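Local coordinates for bifunctional protein PutA (Bdellovibrio bacteriovorus, PDB 5UR2) that probably oxidises proline to glutamate in two steps, pairing an FAD-dependent proline dehydrogenase with an NAD-dependent glutamate semialdehyde dehydrogenase, at residues B[462-474]-B[591-603]. Sequence-based numbering, arbitrary orientation.
Sequences PGKFYNEPLLDFA and DGDIGEAIDFCRY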
# COMPACT_ATOMS: atom_id res chain seq x y z
N PRO B 462 7.23 0.34 18.70
CA PRO B 462 7.79 1.46 17.92
C PRO B 462 7.26 1.46 16.49
O PRO B 462 7.07 0.41 15.88
CB PRO B 462 9.30 1.22 17.97
CG PRO B 462 9.51 0.22 19.10
CD PRO B 462 8.27 -0.62 19.12
N GLY B 463 6.99 2.65 15.98
CA GLY B 463 6.44 2.79 14.65
C GLY B 463 4.95 2.60 14.54
O GLY B 463 4.37 2.99 13.52
N LYS B 464 4.30 2.03 15.55
CA LYS B 464 2.87 1.79 15.46
C LYS B 464 2.10 3.06 15.81
O LYS B 464 2.51 3.83 16.68
CB LYS B 464 2.47 0.64 16.39
CG LYS B 464 1.00 0.28 16.36
CD LYS B 464 0.72 -0.96 17.23
CE LYS B 464 -0.78 -1.15 17.55
NZ LYS B 464 -1.67 -1.20 16.35
N PHE B 465 1.00 3.30 15.10
CA PHE B 465 0.12 4.41 15.42
C PHE B 465 -0.75 4.09 16.62
O PHE B 465 -1.33 3.00 16.71
CB PHE B 465 -0.80 4.73 14.24
CG PHE B 465 -1.85 5.75 14.57
CD1 PHE B 465 -1.57 7.12 14.48
CD2 PHE B 465 -3.13 5.36 14.97
CE1 PHE B 465 -2.53 8.06 14.78
CE2 PHE B 465 -4.10 6.30 15.28
CZ PHE B 465 -3.81 7.65 15.19
N TYR B 466 -0.91 5.07 17.51
CA TYR B 466 -1.82 4.97 18.65
C TYR B 466 -2.77 6.16 18.63
O TYR B 466 -2.37 7.28 18.31
CB TYR B 466 -1.07 4.92 20.00
CG TYR B 466 -0.32 3.63 20.16
CD1 TYR B 466 1.00 3.49 19.69
CD2 TYR B 466 -0.94 2.52 20.72
CE1 TYR B 466 1.68 2.28 19.80
CE2 TYR B 466 -0.26 1.30 20.86
CZ TYR B 466 1.04 1.18 20.39
OH TYR B 466 1.68 -0.03 20.52
N ASN B 467 -4.03 5.90 18.97
CA ASN B 467 -5.01 6.97 19.08
C ASN B 467 -4.81 7.77 20.37
O ASN B 467 -4.38 7.24 21.39
CB ASN B 467 -6.41 6.39 19.06
CG ASN B 467 -6.74 5.73 17.75
OD1 ASN B 467 -6.43 4.55 17.54
ND2 ASN B 467 -7.41 6.47 16.87
N GLU B 468 -5.19 9.03 20.31
CA GLU B 468 -5.14 9.90 21.48
C GLU B 468 -6.16 9.46 22.54
O GLU B 468 -7.35 9.29 22.23
CB GLU B 468 -5.43 11.34 21.05
CG GLU B 468 -5.54 12.32 22.19
CD GLU B 468 -4.20 12.69 22.81
OE1 GLU B 468 -3.14 12.43 22.19
OE2 GLU B 468 -4.22 13.23 23.92
N PRO B 469 -5.75 9.30 23.80
CA PRO B 469 -6.71 8.96 24.85
C PRO B 469 -7.71 10.08 25.08
O PRO B 469 -7.37 11.26 25.03
CB PRO B 469 -5.83 8.76 26.10
CG PRO B 469 -4.46 8.56 25.60
CD PRO B 469 -4.36 9.33 24.30
N LEU B 470 -8.96 9.69 25.32
CA LEU B 470 -9.97 10.68 25.69
C LEU B 470 -9.88 10.97 27.18
O LEU B 470 -9.30 10.22 27.95
CB LEU B 470 -11.38 10.19 25.36
CG LEU B 470 -11.59 9.90 23.86
CD1 LEU B 470 -13.06 9.62 23.55
CD2 LEU B 470 -11.05 11.05 23.01
N LEU B 471 -10.48 12.08 27.57
CA LEU B 471 -10.48 12.46 28.97
C LEU B 471 -11.33 11.49 29.80
O LEU B 471 -12.34 10.95 29.34
CB LEU B 471 -11.00 13.88 29.14
CG LEU B 471 -10.14 15.05 28.67
CD1 LEU B 471 -10.95 16.35 28.69
CD2 LEU B 471 -8.91 15.18 29.56
N ASP B 472 -10.91 11.31 31.06
CA ASP B 472 -11.66 10.57 32.07
C ASP B 472 -12.35 11.59 32.96
O ASP B 472 -11.72 12.16 33.86
CB ASP B 472 -10.73 9.65 32.87
CG ASP B 472 -11.47 8.81 33.92
OD1 ASP B 472 -12.72 8.84 33.98
OD2 ASP B 472 -10.79 8.09 34.67
N PHE B 473 -13.65 11.83 32.73
CA PHE B 473 -14.30 12.86 33.53
C PHE B 473 -14.64 12.40 34.95
O PHE B 473 -15.18 13.21 35.73
CB PHE B 473 -15.55 13.39 32.81
CG PHE B 473 -15.24 14.42 31.74
CD1 PHE B 473 -14.63 15.62 32.07
CD2 PHE B 473 -15.55 14.18 30.40
CE1 PHE B 473 -14.33 16.56 31.10
CE2 PHE B 473 -15.26 15.12 29.43
CZ PHE B 473 -14.65 16.30 29.77
N ALA B 474 -14.28 11.17 35.31
CA ALA B 474 -14.30 10.78 36.72
C ALA B 474 -13.17 11.45 37.51
O ALA B 474 -13.20 11.42 38.75
CB ALA B 474 -14.21 9.25 36.84
N ASP B 591 -15.02 16.25 23.48
CA ASP B 591 -13.70 15.68 23.79
C ASP B 591 -13.28 14.66 22.75
O ASP B 591 -12.12 14.65 22.30
CB ASP B 591 -13.71 15.04 25.18
CG ASP B 591 -12.37 14.39 25.54
OD1 ASP B 591 -11.30 14.98 25.29
OD2 ASP B 591 -12.40 13.26 26.04
N GLY B 592 -14.20 13.76 22.38
CA GLY B 592 -13.91 12.83 21.31
C GLY B 592 -13.57 13.54 20.01
O GLY B 592 -12.75 13.05 19.23
N ASP B 593 -14.19 14.71 19.77
CA ASP B 593 -13.89 15.49 18.57
C ASP B 593 -12.44 15.96 18.56
O ASP B 593 -11.75 15.88 17.54
CB ASP B 593 -14.84 16.68 18.44
CG ASP B 593 -14.97 17.17 16.98
OD1 ASP B 593 -15.81 16.62 16.25
OD2 ASP B 593 -14.20 18.06 16.54
N ILE B 594 -11.96 16.48 19.70
CA ILE B 594 -10.57 16.90 19.79
C ILE B 594 -9.63 15.71 19.58
O ILE B 594 -8.61 15.82 18.89
CB ILE B 594 -10.29 17.60 21.13
CG1 ILE B 594 -11.37 18.63 21.46
CG2 ILE B 594 -8.92 18.22 21.12
CD1 ILE B 594 -11.67 19.61 20.35
N GLY B 595 -9.96 14.57 20.19
CA GLY B 595 -9.11 13.40 20.03
C GLY B 595 -9.01 12.96 18.58
O GLY B 595 -7.93 12.62 18.09
N GLU B 596 -10.14 12.95 17.88
CA GLU B 596 -10.13 12.59 16.46
C GLU B 596 -9.29 13.58 15.66
O GLU B 596 -8.54 13.17 14.76
CB GLU B 596 -11.56 12.50 15.93
CG GLU B 596 -11.69 11.94 14.50
CD GLU B 596 -13.14 11.83 14.00
OE1 GLU B 596 -13.39 12.18 12.84
OE2 GLU B 596 -14.02 11.38 14.74
N ALA B 597 -9.37 14.89 15.98
CA ALA B 597 -8.59 15.88 15.25
C ALA B 597 -7.10 15.64 15.44
O ALA B 597 -6.32 15.69 14.49
CB ALA B 597 -8.95 17.31 15.67
N ILE B 598 -6.70 15.38 16.68
CA ILE B 598 -5.30 15.05 16.96
C ILE B 598 -4.91 13.78 16.20
O ILE B 598 -3.82 13.70 15.61
CB ILE B 598 -5.11 14.90 18.47
CG1 ILE B 598 -5.28 16.27 19.12
CG2 ILE B 598 -3.72 14.26 18.83
CD1 ILE B 598 -5.49 16.21 20.64
N ASP B 599 -5.80 12.79 16.19
CA ASP B 599 -5.52 11.53 15.52
C ASP B 599 -5.28 11.73 14.02
O ASP B 599 -4.36 11.12 13.46
CB ASP B 599 -6.67 10.53 15.73
CG ASP B 599 -6.68 9.93 17.14
OD1 ASP B 599 -5.67 10.07 17.88
OD2 ASP B 599 -7.72 9.29 17.49
N PHE B 600 -6.11 12.55 13.36
CA PHE B 600 -5.90 12.84 11.94
C PHE B 600 -4.52 13.43 11.69
O PHE B 600 -3.79 12.99 10.78
CB PHE B 600 -6.99 13.79 11.42
CG PHE B 600 -8.31 13.13 11.09
CD1 PHE B 600 -8.35 11.93 10.38
CD2 PHE B 600 -9.51 13.72 11.46
CE1 PHE B 600 -9.57 11.31 10.06
CE2 PHE B 600 -10.75 13.12 11.15
CZ PHE B 600 -10.77 11.91 10.45
N CYS B 601 -4.15 14.43 12.49
CA CYS B 601 -2.82 15.03 12.42
C CYS B 601 -1.73 13.98 12.48
O CYS B 601 -0.86 13.90 11.59
CB CYS B 601 -2.64 16.02 13.57
SG CYS B 601 -3.59 17.53 13.44
N ARG B 602 -1.74 13.17 13.54
CA ARG B 602 -0.64 12.23 13.72
C ARG B 602 -0.66 11.14 12.67
O ARG B 602 0.39 10.73 12.17
CB ARG B 602 -0.69 11.64 15.13
CG ARG B 602 -0.66 12.70 16.20
CD ARG B 602 0.19 12.23 17.35
NE ARG B 602 0.10 13.12 18.50
CZ ARG B 602 0.83 14.22 18.67
NH1 ARG B 602 1.71 14.60 17.74
NH2 ARG B 602 0.68 14.94 19.77
N TYR B 603 -1.86 10.66 12.30
CA TYR B 603 -1.95 9.57 11.33
C TYR B 603 -1.50 10.02 9.94
O TYR B 603 -0.73 9.33 9.27
CB TYR B 603 -3.37 9.03 11.29
CG TYR B 603 -3.58 7.83 10.38
CD1 TYR B 603 -3.46 6.53 10.88
CD2 TYR B 603 -3.93 8.00 9.04
CE1 TYR B 603 -3.69 5.41 10.05
CE2 TYR B 603 -4.15 6.90 8.21
CZ TYR B 603 -4.03 5.60 8.72
OH TYR B 603 -4.25 4.53 7.89
O HOH W 1 -2.87 9.98 17.93
O HOH W 2 -8.90 10.07 19.91
O HOH W 3 -1.74 11.63 20.03
O HOH W 4 -1.17 14.27 21.94
O HOH W 5 -14.27 11.94 27.74
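The carboxylate of D599 is gripped at both oxygens. OD1 takes the backbone N of E468 at 2.7 Å on its syn lone pair and a water that also donates to Y466 O; OD2 receives N467 ND2 at 2.9 Å from well above the carboxylate plane, plus a second water shared with E468 O. With four donors, its negative charge is probably well stabilised. Two turns earlier in the helix, D591 holds the chain through OD2, which accepts L471 N at 2.7 Å and a water shared with L471 O, while OD1 is held in a salt bridge by R572. The segment 462-474 has no regular secondary structure; it is part of the loop between helices 440-444 and 476-491, on the way from the last strand of the proline dehydrogenase barrel to the aldehyde dehydrogenase fold, and here it runs antiparallel along helix 587-611. Between the two aspartates the chain passes close over G595, where the CA atoms of E468 and G595 are 5.5 Å apart, and L470 CD2 settles against G592 CA at 3.8 Å. E468 swings its CG anti to the backbone N (chi1 174°), then bends, lying over I598 CG2; two waters link its OE1 to R602 NE and NH2, while R602 NH2 is also salt-bridged to D566, and E468 OE2 pairs with R572. Toward the other end, Y603 drives its ring edge into the face of F465 in a T-shaped stack, planes at 87°.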